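Local coordinates for 3-oxoadipate enol-lactonase (PDB 2XUA), which probably hydrolyses 3-oxoadipate enol-lactone in catechol metabolism, as an alpha/beta hydrolase carrying a divergent cap domain, at residues A142-L155 with R175-S188. Numbering follows the deposited sequence.
With SHF (laevulinic acid), chain C.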
# COMPACT_ATOMS: atom_id res chain seq x y z
N ALA B 142 13.10 2.72 -18.25
CA ALA B 142 12.20 3.33 -17.30
C ALA B 142 11.92 4.74 -17.77
O ALA B 142 10.75 5.16 -17.82
CB ALA B 142 12.80 3.31 -15.93
N ARG B 143 13.02 5.46 -18.11
CA ARG B 143 12.95 6.89 -18.49
C ARG B 143 12.21 7.18 -19.78
O ARG B 143 11.54 8.21 -19.89
CB ARG B 143 14.36 7.56 -18.52
CG ARG B 143 14.95 7.69 -17.14
CD ARG B 143 16.01 8.80 -16.94
NE ARG B 143 17.29 8.17 -16.92
CZ ARG B 143 18.17 8.20 -15.94
NH1 ARG B 143 18.01 8.87 -14.80
NH2 ARG B 143 19.27 7.54 -16.16
N THR B 144 12.26 6.25 -20.74
CA THR B 144 11.76 6.52 -22.10
C THR B 144 10.52 5.76 -22.45
O THR B 144 9.87 6.06 -23.47
CB THR B 144 12.83 6.23 -23.19
OG1 THR B 144 13.12 4.84 -23.25
CG2 THR B 144 14.11 6.98 -22.85
N GLU B 145 10.16 4.80 -21.61
CA GLU B 145 9.00 3.93 -21.90
C GLU B 145 8.05 3.81 -20.68
O GLU B 145 6.89 3.42 -20.84
CB GLU B 145 9.46 2.53 -22.33
CG GLU B 145 10.07 2.44 -23.69
CD GLU B 145 10.38 1.01 -24.07
OE1 GLU B 145 11.45 0.77 -24.65
OE2 GLU B 145 9.58 0.11 -23.75
N GLY B 146 8.53 4.19 -19.50
CA GLY B 146 7.68 4.20 -18.31
C GLY B 146 7.63 2.82 -17.65
O GLY B 146 8.25 1.88 -18.10
N MSE B 147 6.86 2.72 -16.57
CA MSE B 147 7.07 1.68 -15.62
C MSE B 147 6.23 0.44 -15.89
O MSE B 147 6.52 -0.62 -15.37
CB MSE B 147 6.82 2.22 -14.22
CG MSE B 147 7.71 3.37 -13.86
SE MSE B 147 9.47 2.72 -13.69
CE MSE B 147 9.26 1.62 -12.14
N HIS B 148 5.18 0.59 -16.69
CA HIS B 148 4.35 -0.56 -17.06
C HIS B 148 5.13 -1.58 -17.84
O HIS B 148 5.06 -2.80 -17.58
CB HIS B 148 3.09 -0.09 -17.81
CG HIS B 148 1.94 0.26 -16.89
ND1 HIS B 148 1.73 1.54 -16.42
CD2 HIS B 148 0.98 -0.52 -16.33
CE1 HIS B 148 0.68 1.54 -15.61
NE2 HIS B 148 0.21 0.31 -15.54
N ALA B 149 5.92 -1.08 -18.78
CA ALA B 149 6.84 -1.90 -19.58
C ALA B 149 7.85 -2.72 -18.74
O ALA B 149 8.09 -3.95 -18.97
CB ALA B 149 7.58 -0.97 -20.62
N LEU B 150 8.40 -2.04 -17.74
CA LEU B 150 9.40 -2.63 -16.86
C LEU B 150 8.80 -3.67 -15.95
O LEU B 150 9.44 -4.68 -15.66
CB LEU B 150 9.98 -1.56 -15.99
CG LEU B 150 11.38 -1.12 -16.29
CD1 LEU B 150 11.24 0.04 -17.23
CD2 LEU B 150 11.85 -0.61 -15.01
N ALA B 151 7.57 -3.42 -15.50
CA ALA B 151 6.88 -4.29 -14.56
C ALA B 151 6.83 -5.71 -15.10
O ALA B 151 7.00 -6.65 -14.33
CB ALA B 151 5.44 -3.77 -14.28
N ASP B 152 6.62 -5.88 -16.40
CA ASP B 152 6.43 -7.25 -16.94
C ASP B 152 7.76 -8.02 -16.93
O ASP B 152 7.78 -9.25 -16.83
CB ASP B 152 5.84 -7.29 -18.35
CG ASP B 152 4.43 -6.68 -18.43
OD1 ASP B 152 3.52 -6.99 -17.58
OD2 ASP B 152 4.24 -5.88 -19.40
N ALA B 153 8.86 -7.29 -17.04
CA ALA B 153 10.17 -7.88 -17.02
C ALA B 153 10.67 -8.07 -15.61
O ALA B 153 11.31 -9.07 -15.31
CB ALA B 153 11.17 -7.02 -17.79
N VAL B 154 10.38 -7.10 -14.74
CA VAL B 154 10.97 -7.10 -13.37
C VAL B 154 10.26 -7.99 -12.39
O VAL B 154 10.90 -8.76 -11.67
CB VAL B 154 11.16 -5.66 -12.79
CG1 VAL B 154 11.60 -5.72 -11.30
CG2 VAL B 154 12.14 -4.90 -13.65
N LEU B 155 8.93 -7.92 -12.36
CA LEU B 155 8.14 -8.68 -11.36
C LEU B 155 8.35 -10.17 -11.30
O LEU B 155 8.37 -10.76 -10.23
CB LEU B 155 6.64 -8.37 -11.49
CG LEU B 155 6.17 -7.11 -10.73
CD1 LEU B 155 7.23 -6.04 -10.58
CD2 LEU B 155 4.90 -6.52 -11.37
N ARG B 175 2.56 -4.82 -7.69
CA ARG B 175 2.65 -4.26 -9.04
C ARG B 175 2.14 -2.83 -9.01
O ARG B 175 2.70 -1.98 -9.68
CB ARG B 175 1.83 -5.08 -10.01
CG ARG B 175 1.84 -4.54 -11.49
CD ARG B 175 1.14 -5.48 -12.52
NE ARG B 175 1.29 -4.83 -13.82
CZ ARG B 175 2.14 -5.21 -14.78
NH1 ARG B 175 2.90 -6.30 -14.62
NH2 ARG B 175 2.23 -4.48 -15.91
N ASP B 176 1.08 -2.56 -8.21
CA ASP B 176 0.52 -1.18 -8.24
C ASP B 176 1.56 -0.22 -7.74
O ASP B 176 1.70 0.89 -8.29
CB ASP B 176 -0.78 -1.05 -7.41
CG ASP B 176 -1.56 0.24 -7.71
OD1 ASP B 176 -1.74 0.57 -8.90
OD2 ASP B 176 -2.01 0.95 -6.75
N VAL B 177 2.31 -0.60 -6.72
CA VAL B 177 3.34 0.31 -6.18
C VAL B 177 4.47 0.47 -7.19
O VAL B 177 4.95 1.59 -7.48
CB VAL B 177 3.91 -0.28 -4.87
CG1 VAL B 177 5.16 0.50 -4.41
CG2 VAL B 177 2.77 -0.25 -3.78
N PHE B 178 4.87 -0.66 -7.77
CA PHE B 178 5.96 -0.62 -8.77
C PHE B 178 5.58 0.32 -9.94
O PHE B 178 6.28 1.27 -10.22
CB PHE B 178 6.25 -2.04 -9.25
CG PHE B 178 7.40 -2.12 -10.19
CD1 PHE B 178 8.67 -2.38 -9.72
CD2 PHE B 178 7.22 -1.85 -11.55
CE1 PHE B 178 9.76 -2.46 -10.62
CE2 PHE B 178 8.32 -1.89 -12.45
CZ PHE B 178 9.57 -2.18 -11.97
N VAL B 179 4.40 0.12 -10.53
CA VAL B 179 4.08 0.87 -11.74
C VAL B 179 3.80 2.33 -11.49
O VAL B 179 3.82 3.08 -12.44
CB VAL B 179 2.98 0.22 -12.66
CG1 VAL B 179 3.36 -1.19 -12.98
CG2 VAL B 179 1.59 0.27 -11.99
N HIS B 180 3.56 2.73 -10.23
CA HIS B 180 3.35 4.12 -9.92
C HIS B 180 4.57 4.78 -9.33
O HIS B 180 4.53 5.95 -8.94
CB HIS B 180 2.10 4.28 -9.05
CG HIS B 180 0.86 4.12 -9.87
ND1 HIS B 180 0.31 5.17 -10.57
CD2 HIS B 180 0.16 3.02 -10.23
CE1 HIS B 180 -0.71 4.73 -11.29
NE2 HIS B 180 -0.82 3.42 -11.10
N THR B 181 5.70 4.05 -9.33
CA THR B 181 6.98 4.65 -8.90
C THR B 181 7.39 5.72 -9.91
O THR B 181 7.31 5.48 -11.12
CB THR B 181 8.07 3.58 -8.77
OG1 THR B 181 7.63 2.67 -7.73
CG2 THR B 181 9.41 4.16 -8.26
N ASP B 182 7.84 6.88 -9.43
CA ASP B 182 8.30 7.91 -10.34
C ASP B 182 9.41 7.31 -11.27
O ASP B 182 10.39 6.75 -10.78
CB ASP B 182 8.87 9.05 -9.54
CG ASP B 182 9.28 10.23 -10.42
OD1 ASP B 182 8.49 11.16 -10.50
OD2 ASP B 182 10.37 10.25 -10.99
N LYS B 183 9.26 7.42 -12.58
CA LYS B 183 10.21 6.74 -13.49
C LYS B 183 11.63 7.30 -13.43
O LYS B 183 12.59 6.55 -13.53
CB LYS B 183 9.67 6.68 -14.92
CG LYS B 183 9.73 7.94 -15.72
CD LYS B 183 8.79 7.80 -16.88
CE LYS B 183 8.13 9.14 -17.15
NZ LYS B 183 7.85 9.17 -18.60
N GLU B 184 11.74 8.63 -13.24
CA GLU B 184 13.04 9.30 -13.07
C GLU B 184 13.65 8.90 -11.74
O GLU B 184 14.85 8.56 -11.67
CB GLU B 184 12.91 10.86 -13.16
CG GLU B 184 14.22 11.58 -12.89
CD GLU B 184 15.39 11.09 -13.74
OE1 GLU B 184 16.55 11.21 -13.29
OE2 GLU B 184 15.18 10.57 -14.87
N GLY B 185 12.80 8.86 -10.69
CA GLY B 185 13.25 8.39 -9.36
C GLY B 185 13.81 6.98 -9.44
O GLY B 185 14.85 6.67 -8.89
N TYR B 186 13.09 6.10 -10.11
CA TYR B 186 13.51 4.70 -10.26
C TYR B 186 14.82 4.60 -11.06
O TYR B 186 15.79 3.99 -10.63
CB TYR B 186 12.41 3.96 -11.02
CG TYR B 186 12.70 2.51 -11.25
CD1 TYR B 186 12.31 1.53 -10.31
CD2 TYR B 186 13.39 2.08 -12.40
CE1 TYR B 186 12.54 0.16 -10.53
CE2 TYR B 186 13.68 0.71 -12.62
CZ TYR B 186 13.24 -0.24 -11.69
OH TYR B 186 13.51 -1.59 -11.88
N ALA B 187 14.86 5.20 -12.25
CA ALA B 187 16.12 5.24 -13.01
C ALA B 187 17.30 5.84 -12.19
O ALA B 187 18.42 5.33 -12.24
CB ALA B 187 15.89 6.03 -14.30
N SER B 188 17.07 6.89 -11.41
CA SER B 188 18.22 7.44 -10.67
C SER B 188 18.78 6.48 -9.64
O SER B 188 19.95 6.52 -9.32
CB SER B 188 17.88 8.77 -10.00
OG SER B 188 17.53 9.71 -10.99
C4 SHF C . 14.02 -3.78 -9.05
C5 SHF C . 13.86 -4.02 -7.55
C3 SHF C . 15.13 -4.51 -9.83
C2 SHF C . 15.71 -5.83 -9.26
C1 SHF C . 16.35 -6.74 -10.38
O4 SHF C . 13.22 -3.04 -9.65
O1 SHF C . 15.59 -7.63 -10.80
OH1 SHF C . 17.57 -6.62 -10.75
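The selenomethionine M147 drives its methyl between two aromatic rings, F178 and Y186, and touches both over a face: CE lies 4.0 Å from the centroid of the F178 ring and 3.8 Å from that of the Y186 ring. Two successive bends, chi2 -69° and chi3 -67°, curl the chain so that CE enters this cleft while SE stays above the Y186 ring, a Met-aromatic contact. F178 is clamped, since L155 CD1 takes its opposite face, 4.1 Å from the ring centroid and 18° off the normal. L150 CB sits at the edge of the same ring, and A151 and V154 help complete the hole into which it fits as a knob. Y186 is a second knob, set among A142, M147, L150 and V154, with L150 CD2 pressed to within 3.3 Å of Y186 CE2.

Charge closes the contact at both ends. R175, extended from CG to NE, runs along L155 CD2 and reaches D152, where NH1 lies 3.1 Å from OD1; that oxygen is met from above the carboxylate plane, while A151 CB lies over one guanidinium face. R143 rests a guanidinium face on A187 CB and forms a salt bridge from NH1 to E184 OE1 at 3.1 Å, its other terminal nitrogen, NH2, forming a salt bridge with E191.

Helix 147-154 thus packs against 175-179 with axes 9.4 Å apart, and the apolar centre extends to the helix starting at K183, with one ion pair at each end. The consequence reaches the ligand pocket: Y186 OH donates to the ketone oxygen O4 of laevulinic acid at 2.7 Å, beside V154 and F178. The packing of M147 and its neighbours against both rings probably helps to position this donor, consistent with a cap that helps recognise the ligand.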